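TRAP dicarboxylate transporter-DctP subunit (Desulfovibrio desulfuricans subsp. desulfuricans, PDB 4NHB) binds sn-glycerol-3-phosphate as a periplasmic solute-binding protein, probably delivering it to a TRAP-type transporter of the inner membrane. Local coordinates at residues A[105-110]-A[236-241]; A[149-154]-A[232-237]. All coordinates share one frame; numbering follows the deposited sequence.

Interaction 1: residues A[105-110]-A[236-241]. With G3P (sn-glycerol-3-phosphate), chain P.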
loop_
_atom_site.group_PDB
_atom_site.type_symbol
_atom_site.label_atom_id
_atom_site.label_comp_id
_atom_site.label_asym_id
_atom_site.label_seq_id
_atom_site.Cartn_x
_atom_site.Cartn_y
_atom_site.Cartn_z
ATOM N N MET A 105 7.958 -4.484 6.427
ATOM C CA MET A 105 9.058 -3.574 6.123
ATOM C C MET A 105 8.990 -2.898 4.742
ATOM O O MET A 105 9.746 -1.965 4.504
ATOM C CB MET A 105 10.393 -4.285 6.326
ATOM C CG MET A 105 10.586 -4.739 7.777
ATOM S SD MET A 105 12.277 -5.251 8.191
ATOM C CE MET A 105 13.015 -3.685 8.490
ATOM N N LEU A 106 8.074 -3.348 3.881
ATOM C CA LEU A 106 7.755 -2.639 2.636
ATOM C C LEU A 106 7.348 -1.196 2.951
ATOM O O LEU A 106 7.565 -0.298 2.142
ATOM C CB LEU A 106 6.646 -3.356 1.851
ATOM C CG LEU A 106 7.038 -4.714 1.199
ATOM C CD1 LEU A 106 5.839 -5.569 0.716
ATOM C CD2 LEU A 106 7.964 -4.509 0.047
ATOM N N GLU A 107 6.757 -0.987 4.133
ATOM C CA GLU A 107 6.305 0.336 4.574
ATOM C C GLU A 107 7.019 0.850 5.854
ATOM O O GLU A 107 6.432 1.538 6.660
ATOM C CB GLU A 107 4.766 0.319 4.738
ATOM C CG GLU A 107 4.049 0.058 3.439
ATOM C CD GLU A 107 2.528 0.059 3.515
ATOM O OE1 GLU A 107 1.963 -0.102 4.623
ATOM O OE2 GLU A 107 1.894 0.206 2.426
ATOM N N THR A 108 8.309 0.526 5.989
ATOM C CA THR A 108 9.161 0.988 7.106
ATOM C C THR A 108 9.067 2.483 7.232
ATOM O O THR A 108 9.351 3.223 6.268
ATOM C CB THR A 108 10.648 0.603 6.851
ATOM O OG1 THR A 108 10.769 -0.809 6.756
ATOM C CG2 THR A 108 11.586 1.124 7.946
ATOM N N PRO A 109 8.611 2.970 8.401
ATOM C CA PRO A 109 8.473 4.418 8.497
ATOM C C PRO A 109 9.819 5.120 8.368
ATOM O O PRO A 109 10.815 4.590 8.826
ATOM C CB PRO A 109 7.866 4.618 9.886
ATOM C CG PRO A 109 7.124 3.339 10.166
ATOM C CD PRO A 109 7.950 2.273 9.518
ATOM N N MET A 110 9.840 6.270 7.724
ATOM C CA MET A 110 11.061 7.078 7.647
ATOM C C MET A 110 12.197 6.401 6.905
ATOM O O MET A 110 13.362 6.688 7.173
ATOM C CB MET A 110 11.569 7.381 9.063
ATOM C CG MET A 110 10.535 7.950 9.975
ATOM S SD MET A 110 9.800 9.404 9.236
ATOM C CE MET A 110 11.222 10.235 8.516
ATOM N N VAL A 236 3.035 4.190 1.231
ATOM C CA VAL A 236 2.282 2.997 0.990
ATOM C C VAL A 236 2.763 2.288 -0.278
ATOM O O VAL A 236 2.883 2.880 -1.344
ATOM C CB VAL A 236 0.744 3.289 0.926
ATOM C CG1 VAL A 236 -0.102 2.019 0.665
ATOM C CG2 VAL A 236 0.285 3.963 2.208
ATOM N N ILE A 237 3.050 1.002 -0.113
ATOM C CA ILE A 237 3.498 0.134 -1.206
ATOM C C ILE A 237 2.551 -1.061 -1.292
ATOM O O ILE A 237 2.355 -1.776 -0.304
ATOM C CB ILE A 237 4.912 -0.388 -0.930
ATOM C CG1 ILE A 237 5.933 0.767 -0.916
ATOM C CG2 ILE A 237 5.303 -1.473 -1.947
ATOM C CD1 ILE A 237 6.206 1.407 -2.296
ATOM N N HIS A 238 1.930 -1.278 -2.452
ATOM C CA HIS A 238 1.156 -2.506 -2.675
ATOM C C HIS A 238 1.765 -3.419 -3.739
ATOM O O HIS A 238 2.730 -3.056 -4.402
ATOM C CB HIS A 238 -0.270 -2.139 -3.047
ATOM C CG HIS A 238 -1.111 -1.752 -1.878
ATOM N ND1 HIS A 238 -2.483 -1.828 -1.913
ATOM C CD2 HIS A 238 -0.785 -1.295 -0.639
ATOM C CE1 HIS A 238 -2.978 -1.429 -0.752
ATOM N NE2 HIS A 238 -1.972 -1.084 0.035
ATOM N N SER A 239 1.191 -4.603 -3.902
ATOM C CA SER A 239 1.646 -5.587 -4.890
ATOM C C SER A 239 0.494 -6.308 -5.495
ATOM O O SER A 239 -0.577 -6.381 -4.912
ATOM C CB SER A 239 2.558 -6.648 -4.275
ATOM O OG SER A 239 3.589 -6.036 -3.561
ATOM N N LEU A 240 0.722 -6.859 -6.674
ATOM C CA LEU A 240 -0.175 -7.863 -7.217
ATOM C C LEU A 240 0.350 -9.223 -6.758
ATOM O O LEU A 240 1.541 -9.546 -6.932
ATOM C CB LEU A 240 -0.241 -7.819 -8.749
ATOM C CG LEU A 240 -0.626 -6.481 -9.396
ATOM C CD1 LEU A 240 -0.662 -6.656 -10.907
ATOM C CD2 LEU A 240 -1.964 -5.965 -8.872
ATOM N N TYR A 241 -0.523 -9.985 -6.118
ATOM C CA TYR A 241 -0.147 -11.312 -5.626
ATOM C C TYR A 241 -0.860 -12.349 -6.447
ATOM O O TYR A 241 -1.994 -12.122 -6.850
ATOM C CB TYR A 241 -0.566 -11.457 -4.186
ATOM C CG TYR A 241 0.184 -10.592 -3.183
ATOM C CD1 TYR A 241 -0.234 -9.302 -2.893
ATOM C CD2 TYR A 241 1.306 -11.079 -2.514
ATOM C CE1 TYR A 241 0.442 -8.521 -1.967
ATOM C CE2 TYR A 241 1.982 -10.316 -1.609
ATOM C CZ TYR A 241 1.570 -9.048 -1.319
ATOM O OH TYR A 241 2.257 -8.296 -0.360
HETATM O O1 G3P P . -0.347 -1.339 2.746
HETATM C C1 G3P P . -1.163 -1.151 3.865
HETATM C C2 G3P P . -2.174 -0.029 3.595
HETATM O O2 G3P P . -2.949 -0.370 2.477
HETATM C C3 G3P P . -3.079 0.149 4.825
HETATM O O1P G3P P . -3.554 1.456 4.852
HETATM O O4P G3P P . -4.925 1.401 2.841
HETATM O O2P G3P P . -5.981 0.775 5.070
HETATM O O3P G3P P . -5.432 3.158 4.583
HETATM P P G3P P . -5.068 1.703 4.306
#
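Two of the polar contacts, the I237 N-H and the ligand hydroxyl O1, meet at E107 OE2. E107 leaves its loop with CG anti to its carbonyl carbon (chi1 -63°) and runs extended beyond CG (chi2 -179°), which carries the carboxylate to strand 235-243. There I237 N donates to the anti lone pair of E107 OE2 over 2.9 Å, with 151° at the hydrogen. G3P O1 donates to the same E107 OE2 over 2.7 Å. The other oxygen, OE1, is held by T94 and Y178, so both oxygens are pinned.

H238 meets the glycerol from the strand side. Its NE2 lies 2.7 Å from G3P O2, a hydrogen bond in which either atom could be the donor, while H238 NE2 to G3P O1, 3.2 Å, is weak and bent. G3P O2 comes in at the ring edge, near its plane, and E43 on ND1 fixes the ring's rotation.

Packing completes the contact. V236 CG1, anti to its backbone N, sits 3.2 Å from E107 OE2 and faces the ligand. L106 CB and I237 CB form an apolar pair at 4.4 Å, and the L106 carbonyl oxygen rests against I237 CG1.

A buried carboxylate accepting the O1 hydroxyl beside a histidine reading O2 makes this the diol-recognising end of the pocket; the acceptor role suits an ionised E107, its charge probably eased by these donors.

Interaction 2: residues A[149-154]-A[232-237]. With G3P (sn-glycerol-3-phosphate), chain P.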
loop_
_atom_site.group_PDB
_atom_site.type_symbol
_atom_site.label_atom_id
_atom_site.label_comp_id
_atom_site.label_asym_id
_atom_site.label_seq_id
_atom_site.Cartn_x
_atom_site.Cartn_y
_atom_site.Cartn_z
ATOM N N GLY A 149 1.401 6.067 -2.451
ATOM C CA GLY A 149 1.817 7.398 -2.088
ATOM C C GLY A 149 2.148 7.559 -0.625
ATOM O O GLY A 149 1.724 6.768 0.210
ATOM N N PHE A 150 2.911 8.609 -0.313
ATOM C CA PHE A 150 3.213 8.963 1.039
ATOM C C PHE A 150 1.966 9.335 1.843
ATOM O O PHE A 150 1.051 9.954 1.318
ATOM C CB PHE A 150 4.222 10.124 1.066
ATOM C CG PHE A 150 5.649 9.683 0.753
ATOM C CD1 PHE A 150 6.452 9.096 1.737
ATOM C CD2 PHE A 150 6.156 9.833 -0.527
ATOM C CE1 PHE A 150 7.768 8.683 1.445
ATOM C CE2 PHE A 150 7.473 9.418 -0.832
ATOM C CZ PHE A 150 8.270 8.851 0.149
ATOM N N ARG A 151 1.957 8.944 3.122
ATOM C CA ARG A 151 0.781 9.204 3.981
ATOM C C ARG A 151 0.891 10.585 4.613
ATOM O O ARG A 151 1.953 10.950 5.119
ATOM C CB ARG A 151 0.644 8.144 5.084
ATOM C CG ARG A 151 0.665 6.674 4.557
ATOM C CD ARG A 151 0.272 5.651 5.630
ATOM N NE ARG A 151 -1.155 5.687 5.938
ATOM C CZ ARG A 151 -2.036 4.741 5.621
ATOM N NH1 ARG A 151 -3.310 4.907 5.915
ATOM N NH2 ARG A 151 -1.670 3.626 5.012
ATOM N N HIS A 152 -0.213 11.325 4.577
ATOM C CA HIS A 152 -0.336 12.658 5.162
ATOM C C HIS A 152 -1.548 12.676 6.090
ATOM O O HIS A 152 -2.538 11.965 5.833
ATOM C CB HIS A 152 -0.520 13.692 4.051
ATOM C CG HIS A 152 0.576 13.656 3.039
ATOM N ND1 HIS A 152 1.898 13.780 3.398
ATOM C CD2 HIS A 152 0.565 13.464 1.697
ATOM C CE1 HIS A 152 2.654 13.706 2.317
ATOM N NE2 HIS A 152 1.871 13.499 1.269
ATOM N N PHE A 153 -1.477 13.480 7.146
ATOM C CA PHE A 153 -2.585 13.557 8.103
ATOM C C PHE A 153 -3.773 14.307 7.531
ATOM O O PHE A 153 -3.610 15.255 6.773
ATOM C CB PHE A 153 -2.132 14.202 9.421
ATOM C CG PHE A 153 -1.199 13.350 10.186
ATOM C CD1 PHE A 153 -1.672 12.297 10.921
ATOM C CD2 PHE A 153 0.170 13.573 10.128
ATOM C CE1 PHE A 153 -0.813 11.471 11.616
ATOM C CE2 PHE A 153 1.033 12.758 10.801
ATOM C CZ PHE A 153 0.539 11.705 11.561
ATOM N N TYR A 154 -4.970 13.836 7.873
ATOM C CA TYR A 154 -6.195 14.570 7.635
ATOM C C TYR A 154 -6.957 14.652 8.984
ATOM O O TYR A 154 -6.958 13.685 9.745
ATOM C CB TYR A 154 -7.070 13.894 6.559
ATOM C CG TYR A 154 -7.441 12.447 6.846
ATOM C CD1 TYR A 154 -8.582 12.142 7.569
ATOM C CD2 TYR A 154 -6.649 11.374 6.388
ATOM C CE1 TYR A 154 -8.923 10.869 7.840
ATOM C CE2 TYR A 154 -6.994 10.094 6.651
ATOM C CZ TYR A 154 -8.137 9.829 7.388
ATOM O OH TYR A 154 -8.544 8.549 7.677
ATOM N N GLY A 232 4.361 12.338 5.500
ATOM C CA GLY A 232 5.004 11.371 4.633
ATOM C C GLY A 232 5.846 10.418 5.436
ATOM O O GLY A 232 6.878 9.978 4.988
ATOM N N HIS A 233 5.372 10.109 6.640
ATOM C CA HIS A 233 6.040 9.227 7.572
ATOM C C HIS A 233 6.129 7.796 7.082
ATOM O O HIS A 233 7.016 7.044 7.493
ATOM C CB HIS A 233 5.303 9.254 8.886
ATOM C CG HIS A 233 3.818 9.246 8.729
ATOM N ND1 HIS A 233 3.102 10.372 8.392
ATOM C CD2 HIS A 233 2.908 8.251 8.876
ATOM C CE1 HIS A 233 1.814 10.072 8.323
ATOM N NE2 HIS A 233 1.670 8.794 8.609
ATOM N N ILE A 234 5.170 7.410 6.242
ATOM C CA ILE A 234 5.183 6.105 5.575
ATOM C C ILE A 234 4.800 6.270 4.086
ATOM O O ILE A 234 3.926 7.063 3.765
ATOM C CB ILE A 234 4.168 5.185 6.184
ATOM C CG1 ILE A 234 4.625 4.724 7.567
ATOM C CG2 ILE A 234 3.936 3.953 5.278
ATOM C CD1 ILE A 234 3.566 4.079 8.356
ATOM N N LEU A 235 5.441 5.495 3.222
ATOM C CA LEU A 235 5.063 5.403 1.805
ATOM C C LEU A 235 4.299 4.100 1.625
ATOM O O LEU A 235 4.825 3.033 1.872
ATOM C CB LEU A 235 6.317 5.413 0.932
ATOM C CG LEU A 235 6.137 4.969 -0.519
ATOM C CD1 LEU A 235 5.147 5.896 -1.277
ATOM C CD2 LEU A 235 7.486 4.921 -1.220
ATOM N N VAL A 236 3.035 4.190 1.231
ATOM C CA VAL A 236 2.282 2.997 0.990
ATOM C C VAL A 236 2.763 2.288 -0.278
ATOM O O VAL A 236 2.883 2.880 -1.344
ATOM C CB VAL A 236 0.744 3.289 0.926
ATOM C CG1 VAL A 236 -0.102 2.019 0.665
ATOM C CG2 VAL A 236 0.285 3.963 2.208
ATOM N N ILE A 237 3.050 1.002 -0.113
ATOM C CA ILE A 237 3.498 0.134 -1.206
ATOM C C ILE A 237 2.551 -1.061 -1.292
ATOM O O ILE A 237 2.355 -1.776 -0.304
ATOM C CB ILE A 237 4.912 -0.388 -0.930
ATOM C CG1 ILE A 237 5.933 0.767 -0.916
ATOM C CG2 ILE A 237 5.303 -1.473 -1.947
ATOM C CD1 ILE A 237 6.206 1.407 -2.296
HETATM O O1 G3P P . -0.347 -1.339 2.746
HETATM C C1 G3P P . -1.163 -1.151 3.865
HETATM C C2 G3P P . -2.174 -0.029 3.595
HETATM O O2 G3P P . -2.949 -0.370 2.477
HETATM C C3 G3P P . -3.079 0.149 4.825
HETATM O O1P G3P P . -3.554 1.456 4.852
HETATM O O4P G3P P . -4.925 1.401 2.841
HETATM O O2P G3P P . -5.981 0.775 5.070
HETATM O O3P G3P P . -5.432 3.158 4.583
HETATM P P G3P P . -5.068 1.703 4.306
#
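L235 CB covers one face of the F150 ring, a CH-pi contact 3.9 Å from the ring centroid and offset toward the rim. The near-parallel F153 and H233 rings (23°) are slid apart and barely overlap; H233 CE1 lies over one face of F153, 3.7 Å from F153 CE2. Over one face of the H152 ring lies the F150 carbonyl oxygen. The R151 guanidinium meets phosphate-ester oxygen G3P O1P at its edge, near its plane.

Strands 149-154 and 235-237 pair in antiparallel register though their short axes meet at 132°: V236 N bonds to G149 O (3.1 Å) in a hydrogen-bonded pair, and F150-L235 is a non-hydrogen-bonded one. Segment 232-237 adds R151 N to I234 O (2.8 Å) and G232 N to R151 O (2.8 Å).

R151, bent at chi3 (73°), runs alongside I234 and crosses V236, whose CG2 touches NH2 at 3.4 Å. D210 OD2 forms a salt bridge with R151 NE and a hydrogen bond with H233 NE2; H233 ND1 is hydrogen-bonded to S231 OG.

Two nearly straight bonds, R151 NH2 to G3P O1P (2.9 Å) and R151 NH1 to phosphoryl oxygen G3P O3P (3.1 Å), grip the phosphate end, with second-shell D210 probably balancing the charge.

Both contacts are buried and end on strand 235-243, sharing V236 and I237, yet they bring different partners to it. Interaction 1 sets a loop against the strand, with one side-chain-to-backbone bond and little buried area; interaction 2 is strand pairing within the mixed sheet, with three backbone bonds and more than twice the buried area, and its F150, F153 and G232 are partly exposed, whereas all touching residues of interaction 1 are buried. Their ligand chemistry is complementary: a carboxylate and a histidine at the glycerol hydroxyls, a guanidinium at the phosphate. They also touch directly, M110 N probably bonding to H233 O.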